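Local coordinates for protein glycerol dehydratase (Clostridium butyricum, PDB 1R9D) that probably dehydrates glycerol without vitamin B12, as a lyase of the pyruvate formate lyase-like glycyl radical enzyme family, at residues 266-269 / 270-273; 482-485 / 486-489. All coordinates share one frame; numbering follows the deposited sequence.

Interaction 1 of 2, residues 266-269 / 270-273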
loop_
_atom_site.group_PDB
_atom_site.type_symbol
_atom_site.label_atom_id
_atom_site.label_comp_id
_atom_site.label_asym_id
_atom_site.label_seq_id
_atom_site.Cartn_x
_atom_site.Cartn_y
_atom_site.Cartn_z
ATOM N N LEU A 266 4.375 16.998 31.408
ATOM C CA LEU A 266 4.753 16.089 30.330
ATOM C C LEU A 266 3.553 15.220 29.948
ATOM O O LEU A 266 3.334 14.920 28.769
ATOM C CB LEU A 266 5.942 15.218 30.758
ATOM C CG LEU A 266 6.472 14.211 29.726
ATOM C CD1 LEU A 266 6.671 14.884 28.376
ATOM C CD2 LEU A 266 7.777 13.621 30.231
ATOM N N PHE A 267 2.771 14.824 30.948
ATOM C CA PHE A 267 1.577 14.025 30.690
ATOM C C PHE A 267 0.686 14.780 29.709
ATOM O O PHE A 267 0.254 14.229 28.700
ATOM C CB PHE A 267 0.786 13.783 31.979
ATOM C CG PHE A 267 -0.629 13.345 31.738
ATOM C CD1 PHE A 267 -0.916 12.030 31.386
ATOM C CD2 PHE A 267 -1.672 14.267 31.801
ATOM C CE1 PHE A 267 -2.223 11.642 31.097
ATOM C CE2 PHE A 267 -2.978 13.890 31.515
ATOM C CZ PHE A 267 -3.252 12.569 31.160
ATOM N N TRP A 268 0.408 16.046 30.009
ATOM C CA TRP A 268 -0.454 16.830 29.140
ATOM C C TRP A 268 0.097 17.003 27.729
ATOM O O TRP A 268 -0.666 16.972 26.768
ATOM C CB TRP A 268 -0.767 18.205 29.751
ATOM C CG TRP A 268 -1.693 18.988 28.877
ATOM C CD1 TRP A 268 -1.391 20.108 28.153
ATOM C CD2 TRP A 268 -3.039 18.638 28.533
ATOM N NE1 TRP A 268 -2.462 20.471 27.374
ATOM C CE2 TRP A 268 -3.488 19.585 27.587
ATOM C CE3 TRP A 268 -3.910 17.611 28.930
ATOM C CZ2 TRP A 268 -4.772 19.538 27.027
ATOM C CZ3 TRP A 268 -5.187 17.564 28.372
ATOM C CH2 TRP A 268 -5.604 18.521 27.430
ATOM N N PHE A 269 1.408 17.188 27.586
ATOM C CA PHE A 269 1.971 17.342 26.246
ATOM C C PHE A 269 1.788 16.052 25.448
ATOM O O PHE A 269 1.478 16.089 24.262
ATOM C CB PHE A 269 3.458 17.716 26.300
ATOM C CG PHE A 269 3.706 19.190 26.492
ATOM C CD1 PHE A 269 3.092 20.125 25.660
ATOM C CD2 PHE A 269 4.556 19.640 27.495
ATOM C CE1 PHE A 269 3.323 21.495 25.824
ATOM C CE2 PHE A 269 4.793 21.006 27.668
ATOM C CZ PHE A 269 4.176 21.933 26.832
ATOM N N ILE A 270 1.988 14.909 26.094
ATOM C CA ILE A 270 1.798 13.634 25.405
ATOM C C ILE A 270 0.347 13.565 24.924
ATOM O O ILE A 270 0.072 13.327 23.745
ATOM C CB ILE A 270 2.048 12.435 26.348
ATOM C CG1 ILE A 270 3.517 12.380 26.759
ATOM C CG2 ILE A 270 1.642 11.140 25.659
ATOM C CD1 ILE A 270 3.790 11.416 27.891
ATOM N N HIS A 271 -0.578 13.784 25.853
ATOM C CA HIS A 271 -2.007 13.736 25.553
ATOM C C HIS A 271 -2.400 14.746 24.479
ATOM O O HIS A 271 -3.107 14.419 23.526
ATOM C CB HIS A 271 -2.815 14.000 26.828
ATOM C CG HIS A 271 -4.268 13.660 26.704
ATOM N ND1 HIS A 271 -4.745 12.372 26.837
ATOM C CD2 HIS A 271 -5.347 14.436 26.441
ATOM C CE1 HIS A 271 -6.055 12.371 26.661
ATOM N NE2 HIS A 271 -6.445 13.611 26.420
ATOM N N ALA A 272 -1.931 15.979 24.623
ATOM C CA ALA A 272 -2.260 17.024 23.663
ATOM C C ALA A 272 -1.792 16.729 22.239
ATOM O O ALA A 272 -2.564 16.857 21.292
ATOM C CB ALA A 272 -1.684 18.368 24.134
ATOM N N ILE A 273 -0.534 16.330 22.084
ATOM C CA ILE A 273 0.001 16.057 20.758
ATOM C C ILE A 273 -0.722 14.904 20.058
ATOM O O ILE A 273 -0.854 14.903 18.838
ATOM C CB ILE A 273 1.526 15.807 20.825
ATOM C CG1 ILE A 273 2.212 17.050 21.411
ATOM C CG2 ILE A 273 2.073 15.522 19.432
ATOM C CD1 ILE A 273 3.675 16.870 21.731
#
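Trp268 and His271 meet one turn apart on the buried helix 260-277. Both side chains have CG anti to the backbone N (chi1 -178° for Trp268 and -166° for His271), which swings the two rings out on the same flank of the helix. The six-membered ring of Trp268 lies obliquely to the imidazole, and the nearest atoms are Trp268 CZ3 and His271 CD2 at 3.7 Å. Phe267 joins them in an aromatic cluster. Its ring is nearly parallel to that of His271, but the two are slid so far apart that they barely overlap, with centroids 5.9 Å apart. One turn on, Ala272 CB sits over one face of Trp268, offset toward the rim, in a CH-pi contact 4.2 Å from the centroid of the five-membered ring. On another side of the helix, Leu266 CG and Ile270 CD1 pack at 4.3 Å. Four backbone bonds join residues four apart; the shortest runs from Ala272 N to Trp268 O at 2.7 Å. Outside partners hold the polar ends of the rings. Trp268 NE1 bonds to Gly74 O, while His271 ND1 and NE2 bond to Tyr169 OH and Gln340 OE1. Leu266 and Ile270 lean on helix 169-190, and Phe269 and Ile273 on helix 197-230, so the helix is packed on several sides. The cluster itself is apolar ring packing; its polar atoms bond outward. Both imidazole nitrogens of His271 are satisfied in this buried setting, and the two bonds probably fix the rotation of the ring.

Interaction 2 of 2, residues 482-485 / 486-489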
loop_
_atom_site.group_PDB
_atom_site.type_symbol
_atom_site.label_atom_id
_atom_site.label_comp_id
_atom_site.label_asym_id
_atom_site.label_seq_id
_atom_site.Cartn_x
_atom_site.Cartn_y
_atom_site.Cartn_z
ATOM N N LYS A 482 -46.035 -20.540 12.675
ATOM C CA LYS A 482 -46.886 -21.224 13.640
ATOM C C LYS A 482 -46.208 -21.404 14.993
ATOM O O LYS A 482 -46.846 -21.828 15.956
ATOM C CB LYS A 482 -47.303 -22.587 13.089
ATOM C CG LYS A 482 -48.073 -22.509 11.779
ATOM C CD LYS A 482 -48.395 -23.898 11.243
ATOM C CE LYS A 482 -49.091 -23.824 9.889
ATOM N NZ LYS A 482 -49.303 -25.182 9.304
ATOM N N SER A 483 -44.919 -21.078 15.070
ATOM C CA SER A 483 -44.182 -21.222 16.323
ATOM C C SER A 483 -43.190 -20.087 16.548
ATOM O O SER A 483 -42.713 -19.462 15.601
ATOM C CB SER A 483 -43.418 -22.544 16.338
ATOM O OG SER A 483 -42.331 -22.496 15.428
ATOM N N PHE A 484 -42.874 -19.842 17.814
ATOM C CA PHE A 484 -41.930 -18.795 18.173
ATOM C C PHE A 484 -40.534 -19.197 17.700
ATOM O O PHE A 484 -39.684 -18.343 17.442
ATOM C CB PHE A 484 -41.938 -18.584 19.688
ATOM C CG PHE A 484 -41.056 -17.462 20.146
ATOM C CD1 PHE A 484 -41.288 -16.161 19.720
ATOM C CD2 PHE A 484 -39.990 -17.709 21.003
ATOM C CE1 PHE A 484 -40.470 -15.114 20.143
ATOM C CE2 PHE A 484 -39.164 -16.668 21.433
ATOM C CZ PHE A 484 -39.408 -15.368 20.999
ATOM N N ASP A 485 -40.306 -20.501 17.575
ATOM C CA ASP A 485 -39.018 -21.012 17.119
ATOM C C ASP A 485 -38.738 -20.542 15.697
ATOM O O ASP A 485 -37.596 -20.234 15.347
ATOM C CB ASP A 485 -39.006 -22.540 17.161
ATOM C CG ASP A 485 -39.345 -23.086 18.532
ATOM O OD1 ASP A 485 -40.487 -22.870 19.002
ATOM O OD2 ASP A 485 -38.467 -23.732 19.143
ATOM N N GLU A 486 -39.785 -20.494 14.876
ATOM C CA GLU A 486 -39.647 -20.047 13.492
ATOM C C GLU A 486 -39.325 -18.559 13.480
ATOM O O GLU A 486 -38.630 -18.067 12.589
ATOM C CB GLU A 486 -40.943 -20.277 12.713
ATOM C CG GLU A 486 -41.341 -21.732 12.532
ATOM C CD GLU A 486 -42.642 -21.870 11.758
ATOM O OE1 GLU A 486 -43.655 -21.281 12.196
ATOM O OE2 GLU A 486 -42.657 -22.561 10.716
ATOM N N PHE A 487 -39.849 -17.848 14.472
ATOM C CA PHE A 487 -39.617 -16.416 14.586
ATOM C C PHE A 487 -38.152 -16.150 14.923
ATOM O O PHE A 487 -37.501 -15.325 14.288
ATOM C CB PHE A 487 -40.503 -15.818 15.678
ATOM C CG PHE A 487 -40.435 -14.324 15.748
ATOM C CD1 PHE A 487 -41.157 -13.540 14.854
ATOM C CD2 PHE A 487 -39.619 -13.696 16.681
ATOM C CE1 PHE A 487 -41.066 -12.151 14.885
ATOM C CE2 PHE A 487 -39.520 -12.304 16.721
ATOM C CZ PHE A 487 -40.246 -11.530 15.819
ATOM N N MET A 488 -37.639 -16.855 15.925
ATOM C CA MET A 488 -36.251 -16.687 16.334
ATOM C C MET A 488 -35.278 -17.063 15.222
ATOM O O MET A 488 -34.177 -16.518 15.148
ATOM C CB MET A 488 -35.953 -17.517 17.587
ATOM C CG MET A 488 -36.595 -16.975 18.859
ATOM S SD MET A 488 -36.168 -15.242 19.193
ATOM C CE MET A 488 -34.443 -15.403 19.717
ATOM N N LYS A 489 -35.678 -17.995 14.360
ATOM C CA LYS A 489 -34.819 -18.408 13.254
ATOM C C LYS A 489 -34.728 -17.297 12.219
ATOM O O LYS A 489 -33.662 -17.052 11.650
ATOM C CB LYS A 489 -35.351 -19.684 12.599
ATOM C CG LYS A 489 -35.233 -20.900 13.486
ATOM C CD LYS A 489 -35.622 -22.177 12.763
ATOM C CE LYS A 489 -35.448 -23.385 13.673
ATOM N NZ LYS A 489 -35.882 -24.647 13.010
#
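Ser483 OG stands between its own backbone N and carbonyl carbon (chi1 71°), and Glu486 CG lies anti to its carbonyl carbon (chi1 -65°) with the chain extended beyond it. These torsions close a capping box at the start of helix 484-516. Ser483 OG, at the N-cap, accepts from Glu486 N at 3.3 Å. In return Glu486 OE1 accepts from Ser483 N at 3.1 Å, on the anti side and 32° out of the carboxylate plane. The same oxygen takes a second N-H, that of Lys482, nearly head-on. Two donors thus grip OE1, while OE2 accepts a weak hydrogen bond from Gln476 NE2. A negative carboxylate here probably suits the positive end of the helix dipole. Beside the box, Phe484 and Phe487 lie nearly parallel but slid apart, touching at Phe484 CE1 and Phe487 CD2, 3.8 Å. Helix 553-569 packs against both rings. Met488 has CG anti to its carbonyl carbon and bends at chi2, which brings CG and SD to the Phe484 ring in a Met-aromatic contact. Its CG lies over the ring face, 4.1 Å from the centroid, whereas its sulfur approaches obliquely, with SD 3.7 Å from Phe484 CZ.

How the interactions relate
Interactions 1 and 2 are both local contacts within one helix, but the helices differ: 260-277 for interaction 1 and 484-516 for interaction 2. Their centres lie about 55 Å apart on opposite sides of the chain's centre, and they do not touch. Interaction 1 is mid-helix and wholly buried; its polar ring atoms bond to other parts of the fold. Interaction 2 is at a helix start on the surface, where a serine hydroxyl takes one N-H of the first turn and a glutamate carboxylate takes two N-H groups just before the helix. Both have backbone bonds between residues four apart, but only in interaction 2 do side chains serve backbone N-H groups across the contact. Each includes one slid-apart aromatic pair; lysines and an aspartate lie exposed around the second.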